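Local coordinates for protein alginate lyase, family PL7 (Zobellia galactanivorans, PDB 4BE3) that cleaves alginate exolytically as a family PL7 polysaccharide lyase, probably acting on its mannuronate-containing chains by beta-elimination, at residues A[128-134]-A[173-178]; A[135-139]-A[160-164]. All coordinates share one frame. Residues are numbered along the deposited sequence.

Contact 1 (A[128-134]-A[173-178])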
ATOM      1  N   PHE A 128      23.036   2.401 -29.400  1.00 16.77           N
ATOM      2  CA  PHE A 128      24.469   2.249 -29.773  1.00 19.37           C
ATOM      3  C   PHE A 128      25.134   3.552 -30.151  1.00 21.84           C
ATOM      4  O   PHE A 128      24.508   4.526 -30.604  1.00 21.34           O
ATOM      5  CB  PHE A 128      24.515   1.302 -30.989  1.00 19.64           C
ATOM      6  CG  PHE A 128      24.083  -0.153 -30.611  1.00 19.61           C
ATOM      7  CD1 PHE A 128      25.039  -1.010 -29.995  1.00 20.47           C
ATOM      8  CD2 PHE A 128      22.762  -0.578 -30.814  1.00 20.29           C
ATOM      9  CE1 PHE A 128      24.686  -2.326 -29.663  1.00 19.30           C
ATOM     10  CE2 PHE A 128      22.379  -1.902 -30.421  1.00 19.18           C
ATOM     11  CZ  PHE A 128      23.308  -2.786 -29.800  1.00 18.98           C
ATOM     12  N   PRO A 129      26.448   3.602 -29.972  1.00 22.25           N
ATOM     13  CA  PRO A 129      27.134   4.828 -30.238  1.00 22.47           C
ATOM     14  C   PRO A 129      26.944   5.214 -31.708  1.00 24.90           C
ATOM     15  O   PRO A 129      26.986   4.360 -32.588  1.00 23.52           O
ATOM     16  CB  PRO A 129      28.614   4.398 -30.131  1.00 21.14           C
ATOM     17  CG  PRO A 129      28.612   3.358 -28.950  1.00 21.02           C
ATOM     18  CD  PRO A 129      27.291   2.617 -29.241  1.00 22.11           C
ATOM     19  N   GLY A 130      26.794   6.513 -31.935  1.00 26.19           N
ATOM     20  CA  GLY A 130      26.599   6.976 -33.353  1.00 28.08           C
ATOM     21  C   GLY A 130      25.196   6.843 -33.878  1.00 27.50           C
ATOM     22  O   GLY A 130      24.887   7.596 -34.767  1.00 29.98           O
ATOM     23  N   HIS A 131      24.297   6.007 -33.316  1.00 23.67           N
ATOM     24  CA  HIS A 131      22.963   5.891 -33.807  1.00 23.53           C
ATOM     25  C   HIS A 131      22.125   7.088 -33.449  1.00 24.14           C
ATOM     26  O   HIS A 131      22.377   7.722 -32.409  1.00 25.02           O
ATOM     27  CB  HIS A 131      22.206   4.630 -33.229  1.00 21.07           C
ATOM     28  CG  HIS A 131      22.732   3.335 -33.811  1.00 24.28           C
ATOM     29  ND1 HIS A 131      22.233   2.099 -33.493  1.00 22.61           N
ATOM     30  CD2 HIS A 131      23.757   3.137 -34.722  1.00 26.15           C
ATOM     31  CE1 HIS A 131      22.953   1.160 -34.188  1.00 23.11           C
ATOM     32  NE2 HIS A 131      23.863   1.796 -34.939  1.00 24.45           N
ATOM     33  N   THR A 132      21.147   7.386 -34.312  1.00 25.24           N
ATOM     34  CA  THR A 132      20.186   8.458 -33.929  1.00 27.86           C
ATOM     35  C   THR A 132      19.085   7.794 -33.069  1.00 27.12           C
ATOM     36  O   THR A 132      18.662   8.391 -32.077  1.00 27.96           O
ATOM     37  CB  THR A 132      19.580   9.099 -35.180  1.00 31.73           C
ATOM     38  OG1 THR A 132      20.684   9.780 -35.833  1.00 28.91           O
ATOM     39  CG2 THR A 132      18.515  10.135 -34.792  1.00 35.57           C
ATOM     40  N   LYS A 133      18.637   6.600 -33.428  1.00 23.53           N
ATOM     41  CA  LYS A 133      17.464   6.055 -32.708  1.00 23.60           C
ATOM     42  C   LYS A 133      17.993   4.958 -31.821  1.00 23.70           C
ATOM     43  O   LYS A 133      18.829   4.106 -32.230  1.00 21.78           O
ATOM     44  CB  LYS A 133      16.468   5.374 -33.672  1.00 27.10           C
ATOM     45  CG  LYS A 133      15.871   6.495 -34.496  1.00 29.87           C
ATOM     46  CD  LYS A 133      14.798   6.009 -35.369  1.00 35.82           C
ATOM     47  CE  LYS A 133      15.284   5.691 -36.718  1.00 45.34           C
ATOM     48  NZ  LYS A 133      14.222   6.240 -37.613  1.00 41.93           N
ATOM     49  N   GLY A 134      17.402   4.907 -30.615  1.00 21.69           N
ATOM     50  CA  GLY A 134      17.704   3.840 -29.654  1.00 19.73           C
ATOM     51  C   GLY A 134      16.416   2.977 -29.505  1.00 20.83           C
ATOM     52  O   GLY A 134      15.397   3.216 -30.185  1.00 22.22           O
ATOM     53  N   TYR A 173      28.317  -2.437 -34.490  1.00 22.64           N
ATOM     54  CA  TYR A 173      26.960  -2.371 -33.896  1.00 21.83           C
ATOM     55  C   TYR A 173      25.962  -2.886 -34.909  1.00 23.48           C
ATOM     56  O   TYR A 173      26.207  -2.786 -36.143  1.00 24.45           O
ATOM     57  CB  TYR A 173      26.639  -0.884 -33.604  1.00 23.72           C
ATOM     58  CG  TYR A 173      27.754  -0.258 -32.837  1.00 22.40           C
ATOM     59  CD1 TYR A 173      28.316  -0.916 -31.728  1.00 24.39           C
ATOM     60  CD2 TYR A 173      28.287   0.981 -33.229  1.00 25.18           C
ATOM     61  CE1 TYR A 173      29.389  -0.328 -31.025  1.00 24.53           C
ATOM     62  CE2 TYR A 173      29.354   1.580 -32.533  1.00 24.55           C
ATOM     63  CZ  TYR A 173      29.939   0.904 -31.469  1.00 26.19           C
ATOM     64  OH  TYR A 173      31.019   1.358 -30.807  1.00 26.15           O
ATOM     65  N   PRO A 174      24.842  -3.382 -34.444  1.00 21.55           N
ATOM     66  CA  PRO A 174      23.764  -3.719 -35.400  1.00 22.03           C
ATOM     67  C   PRO A 174      23.288  -2.387 -36.022  1.00 25.18           C
ATOM     68  O   PRO A 174      23.675  -1.261 -35.522  1.00 24.45           O
ATOM     69  CB  PRO A 174      22.604  -4.193 -34.542  1.00 22.81           C
ATOM     70  CG  PRO A 174      23.010  -4.083 -33.122  1.00 26.69           C
ATOM     71  CD  PRO A 174      24.442  -3.526 -32.989  1.00 19.21           C
ATOM     72  N   GLU A 175      22.484  -2.479 -37.037  1.00 22.50           N
ATOM     73  CA  GLU A 175      22.026  -1.197 -37.609  1.00 25.27           C
ATOM     74  C   GLU A 175      20.985  -0.550 -36.640  1.00 25.69           C
ATOM     75  O   GLU A 175      20.431  -1.210 -35.742  1.00 24.63           O
ATOM     76  CB  GLU A 175      21.393  -1.394 -38.923  1.00 32.02           C
ATOM     77  CG  GLU A 175      20.096  -2.039 -38.802  1.00 33.52           C
ATOM     78  CD  GLU A 175      19.431  -2.261 -40.213  1.00 53.42           C
ATOM     79  OE1 GLU A 175      20.133  -2.355 -41.240  1.00 50.02           O
ATOM     80  OE2 GLU A 175      18.189  -2.393 -40.290  1.00 60.87           O
ATOM     81  N   GLU A 176      20.802   0.714 -36.776  1.00 25.05           N
ATOM     82  CA  GLU A 176      19.871   1.413 -35.818  1.00 25.54           C
ATOM     83  C   GLU A 176      18.470   0.896 -36.068  1.00 25.71           C
ATOM     84  O   GLU A 176      18.086   0.583 -37.242  1.00 26.42           O
ATOM     85  CB  GLU A 176      19.999   2.948 -35.831  1.00 33.46           C
ATOM     86  CG  GLU A 176      19.210   3.481 -36.914  1.00 31.84           C
ATOM     87  CD  GLU A 176      19.206   4.990 -36.975  1.00 43.95           C
ATOM     88  OE1 GLU A 176      19.617   5.654 -36.080  1.00 37.64           O
ATOM     89  OE2 GLU A 176      18.726   5.515 -38.010  1.00 48.76           O
ATOM     90  N   PRO A 177      17.653   0.817 -34.988  1.00 23.84           N
ATOM     91  CA  PRO A 177      16.316   0.330 -35.175  1.00 26.71           C
ATOM     92  C   PRO A 177      15.520   1.412 -35.902  1.00 28.48           C
ATOM     93  O   PRO A 177      15.407   2.560 -35.396  1.00 29.40           O
ATOM     94  CB  PRO A 177      15.829   0.159 -33.719  1.00 23.62           C
ATOM     95  CG  PRO A 177      16.648   1.089 -32.852  1.00 23.35           C
ATOM     96  CD  PRO A 177      18.032   0.967 -33.555  1.00 24.37           C
ATOM     97  N   GLU A 178      14.854   1.030 -36.947  1.00 27.76           N
ATOM     98  CA  GLU A 178      14.047   2.009 -37.709  1.00 32.26           C
ATOM     99  C   GLU A 178      12.859   2.529 -36.937  1.00 31.89           C
ATOM    100  O   GLU A 178      12.533   3.729 -37.030  1.00 32.94           O
ATOM    101  CB  GLU A 178      13.553   1.340 -39.027  1.00 40.29           C
ATOM    102  CG  GLU A 178      12.242   1.921 -39.580  0.50 45.50           C
ATOM    103  CD  GLU A 178      12.415   3.315 -40.179  0.50 48.32           C
ATOM    104  OE1 GLU A 178      13.495   3.566 -40.744  0.50 50.62           O
ATOM    105  OE2 GLU A 178      11.459   4.139 -40.075  0.50 49.89           O
TER
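Phe-128 opens a type II beta turn that closes with His-131 N bonded to Phe-128 O at 3.1 Å. Its flat ring receives Pro-174, whose CD lies 3.5 Å from the ring centroid in a CH-pi contact, while the ring of Tyr-173 runs nearly parallel but slid aside, centroids 5.8 Å apart. Pro-129, whose ring fixes phi near the -60° that the second position of a type II turn needs, places CD over the face of the Tyr-173 ring. Gly-130 follows with a positive phi, where a side chain would collide with the preceding carbonyl. The methylene CB of Glu-176 sits over one face of the His-131 imidazole, 3.6 Å from the ring centroid, a CH-pi contact. The carboxylate of Glu-176 then serves the backbone: its OE1 accepts from Thr-132 N (2.9 Å) and Lys-133 N (3.0 Å). Lys-133 is long enough for NZ to reach Glu-178 O at 3.1 Å. Such packing is that of a beta-hairpin turn, between strands 121-126 and 133-141, covered by an extended proline-rich loop on the PL7 beta-jelly-roll.

Contact 2 (A[135-139]-A[160-164])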
ATOM      1  N   SER A 135      16.455   2.022 -28.561  1.00 17.93           N
ATOM      2  CA  SER A 135      15.368   1.103 -28.395  1.00 16.97           C
ATOM      3  C   SER A 135      14.897   1.294 -26.922  1.00 18.55           C
ATOM      4  O   SER A 135      15.664   1.604 -26.007  1.00 18.70           O
ATOM      5  CB  SER A 135      15.869  -0.351 -28.493  1.00 17.77           C
ATOM      6  OG  SER A 135      16.391  -0.612 -29.828  1.00 20.59           O
ATOM      7  N   VAL A 136      13.629   1.015 -26.775  1.00 15.57           N
ATOM      8  CA  VAL A 136      13.016   0.910 -25.384  1.00 15.50           C
ATOM      9  C   VAL A 136      12.525  -0.496 -25.261  1.00 17.14           C
ATOM     10  O   VAL A 136      11.863  -1.050 -26.198  1.00 16.69           O
ATOM     11  CB  VAL A 136      11.800   1.849 -25.292  1.00 14.91           C
ATOM     12  CG1 VAL A 136      11.067   1.593 -23.899  1.00 17.10           C
ATOM     13  CG2 VAL A 136      12.321   3.333 -25.254  1.00 17.75           C
ATOM     14  N   PHE A 137      12.899  -1.192 -24.175  1.00 16.55           N
ATOM     15  CA  PHE A 137      12.432  -2.536 -24.034  1.00 15.58           C
ATOM     16  C   PHE A 137      12.273  -2.793 -22.528  1.00 16.76           C
ATOM     17  O   PHE A 137      12.746  -1.937 -21.713  1.00 17.17           O
ATOM     18  CB  PHE A 137      13.445  -3.611 -24.551  1.00 16.70           C
ATOM     19  CG  PHE A 137      14.867  -3.415 -24.089  1.00 16.58           C
ATOM     20  CD1 PHE A 137      15.292  -4.053 -22.869  1.00 16.32           C
ATOM     21  CD2 PHE A 137      15.810  -2.788 -24.961  1.00 17.07           C
ATOM     22  CE1 PHE A 137      16.675  -4.020 -22.424  1.00 17.60           C
ATOM     23  CE2 PHE A 137      17.190  -2.696 -24.490  1.00 17.82           C
ATOM     24  CZ  PHE A 137      17.581  -3.321 -23.298  1.00 17.12           C
ATOM     25  N   TRP A 138      11.587  -3.835 -22.139  1.00 16.49           N
ATOM     26  CA  TRP A 138      11.465  -4.052 -20.677  1.00 15.92           C
ATOM     27  C   TRP A 138      11.794  -5.481 -20.335  1.00 15.61           C
ATOM     28  O   TRP A 138      11.492  -6.376 -21.122  1.00 17.67           O
ATOM     29  CB  TRP A 138      10.054  -3.662 -20.186  1.00 15.64           C
ATOM     30  CG  TRP A 138       8.982  -4.560 -20.718  1.00 18.03           C
ATOM     31  CD1 TRP A 138       8.319  -4.395 -21.936  1.00 19.20           C
ATOM     32  CD2 TRP A 138       8.370  -5.716 -20.045  1.00 17.56           C
ATOM     33  NE1 TRP A 138       7.319  -5.325 -22.049  1.00 20.56           N
ATOM     34  CE2 TRP A 138       7.307  -6.163 -20.946  1.00 18.07           C
ATOM     35  CE3 TRP A 138       8.576  -6.355 -18.789  1.00 17.46           C
ATOM     36  CZ2 TRP A 138       6.467  -7.266 -20.661  1.00 21.86           C
ATOM     37  CZ3 TRP A 138       7.713  -7.454 -18.506  1.00 22.59           C
ATOM     38  CH2 TRP A 138       6.718  -7.892 -19.413  1.00 21.97           C
ATOM     39  N   ASN A 139      12.387  -5.706 -19.167  1.00 15.69           N
ATOM     40  CA  ASN A 139      12.861  -7.081 -18.818  1.00 15.62           C
ATOM     41  C   ASN A 139      12.052  -7.555 -17.572  1.00 16.52           C
ATOM     42  O   ASN A 139      11.784  -6.711 -16.661  1.00 18.87           O
ATOM     43  CB  ASN A 139      14.280  -6.998 -18.301  1.00 15.88           C
ATOM     44  CG  ASN A 139      15.267  -6.905 -19.466  1.00 18.17           C
ATOM     45  OD1 ASN A 139      14.851  -6.550 -20.566  1.00 17.92           O
ATOM     46  ND2 ASN A 139      16.613  -7.178 -19.178  1.00 18.00           N
ATOM     47  N   GLY A 160      11.809  -0.718 -31.265  1.00 22.50           N
ATOM     48  CA  GLY A 160      13.220  -1.002 -31.498  1.00 20.78           C
ATOM     49  C   GLY A 160      13.529  -2.448 -31.138  1.00 18.73           C
ATOM     50  O   GLY A 160      12.647  -3.345 -31.249  1.00 22.07           O
ATOM     51  N   TYR A 161      14.713  -2.630 -30.590  1.00 17.48           N
ATOM     52  CA  TYR A 161      15.174  -3.970 -30.286  1.00 16.55           C
ATOM     53  C   TYR A 161      14.935  -4.319 -28.794  1.00 19.69           C
ATOM     54  O   TYR A 161      14.646  -3.444 -27.968  1.00 20.57           O
ATOM     55  CB  TYR A 161      16.681  -4.000 -30.380  1.00 15.84           C
ATOM     56  CG  TYR A 161      17.160  -3.714 -31.832  1.00 19.84           C
ATOM     57  CD1 TYR A 161      16.472  -4.269 -32.932  1.00 21.56           C
ATOM     58  CD2 TYR A 161      18.258  -2.892 -32.011  1.00 20.82           C
ATOM     59  CE1 TYR A 161      16.921  -3.987 -34.302  1.00 22.21           C
ATOM     60  CE2 TYR A 161      18.762  -2.682 -33.345  1.00 21.45           C
ATOM     61  CZ  TYR A 161      18.062  -3.287 -34.407  1.00 21.27           C
ATOM     62  OH  TYR A 161      18.527  -3.058 -35.743  1.00 25.57           O
ATOM     63  N   ASP A 162      14.992  -5.573 -28.473  1.00 18.09           N
ATOM     64  CA  ASP A 162      15.090  -5.947 -27.014  1.00 17.96           C
ATOM     65  C   ASP A 162      16.617  -6.083 -26.627  1.00 18.21           C
ATOM     66  O   ASP A 162      17.491  -5.772 -27.461  1.00 19.01           O
ATOM     67  CB  ASP A 162      14.287  -7.225 -26.680  1.00 17.24           C
ATOM     68  CG  ASP A 162      14.800  -8.429 -27.397  1.00 21.36           C
ATOM     69  OD1 ASP A 162      16.036  -8.669 -27.499  1.00 22.93           O
ATOM     70  OD2 ASP A 162      13.926  -9.164 -27.895  1.00 22.68           O
ATOM     71  N   MET A 163      16.934  -6.502 -25.401  1.00 17.96           N
ATOM     72  CA  MET A 163      18.288  -6.352 -24.979  1.00 19.10           C
ATOM     73  C   MET A 163      19.180  -7.350 -25.741  1.00 19.90           C
ATOM     74  O   MET A 163      20.430  -7.179 -25.684  1.00 20.25           O
ATOM     75  CB  MET A 163      18.300  -6.901 -23.474  1.00 20.16           C
ATOM     76  CG  MET A 163      19.453  -6.396 -22.727  1.00 24.11           C
ATOM     77  SD  MET A 163      19.423  -7.356 -21.131  1.00 23.92           S
ATOM     78  CE  MET A 163      20.722  -6.393 -20.341  1.00 25.98           C
ATOM     79  N   SER A 164      18.567  -8.341 -26.385  1.00 19.48           N
ATOM     80  CA  SER A 164      19.378  -9.469 -26.944  1.00 19.15           C
ATOM     81  C   SER A 164      20.076  -9.070 -28.262  1.00 19.23           C
ATOM     82  O   SER A 164      20.908  -9.817 -28.778  1.00 20.02           O
ATOM     83  CB  SER A 164      18.518 -10.759 -27.224  1.00 22.17           C
ATOM     84  OG  SER A 164      17.591 -10.507 -28.273  1.00 22.97           O
TER
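This is a buried contact between a sheet strand and a loop: residues 135-139 belong to strand 133-141, whereas residues 160-164 lie near the start of the long loop that follows the neighbouring strand 153-157. Side chains alternate along the strand, so Ser-135 and Phe-137 point toward the loop while Val-136 and Trp-138 point away. Small Ser-135 fits close to Gly-160, where a CB would clash with its OG, and that OG accepts a nearly straight hydrogen bond from Tyr-161 N (2.7 Å). Phe-137 spreads one ring face against the backbone of Asp-162 and Met-163, with CE1 3.5 Å from Met-163 CB. Asp-162 turns away and forms an Asx turn, its OD1 accepting from Ser-164 N at 2.8 Å. At the far end Asn-139 ND2 makes a weak hydrogen bond to Met-163 SD (3.4 Å); the amide is held mainly by Ser-155 at OD1 and also bonds Asp-153 through ND2. The chemistry is therefore mixed: the Phe-137 ring packs on buried loop backbone and Met-163, while a short serine bond satisfies a loop amide.

From the N terminus, the chain passes the turn at 128-131 and enters strand 133-141, whose weakly bonded start ends the first segment of contact 1 and whose body gives that of contact 2. It then runs through strand 153-157 into a long loop, whose early part returns to 135-139 in contact 2, closing the inner loop. Further along, 173-178 reaches back to 128-134, so contact 1 closes a wider loop that encloses the first without crossing it. The two meet directly: Tyr-161 OH probably hydrogen-bonds to Glu-175 O at 2.7 Å, and Pro-177 packs against Ser-135, Gly-160 and Tyr-161. Together they fasten the loop's early part to strand 133-141 and its later part to the hairpin turn leading into that strand.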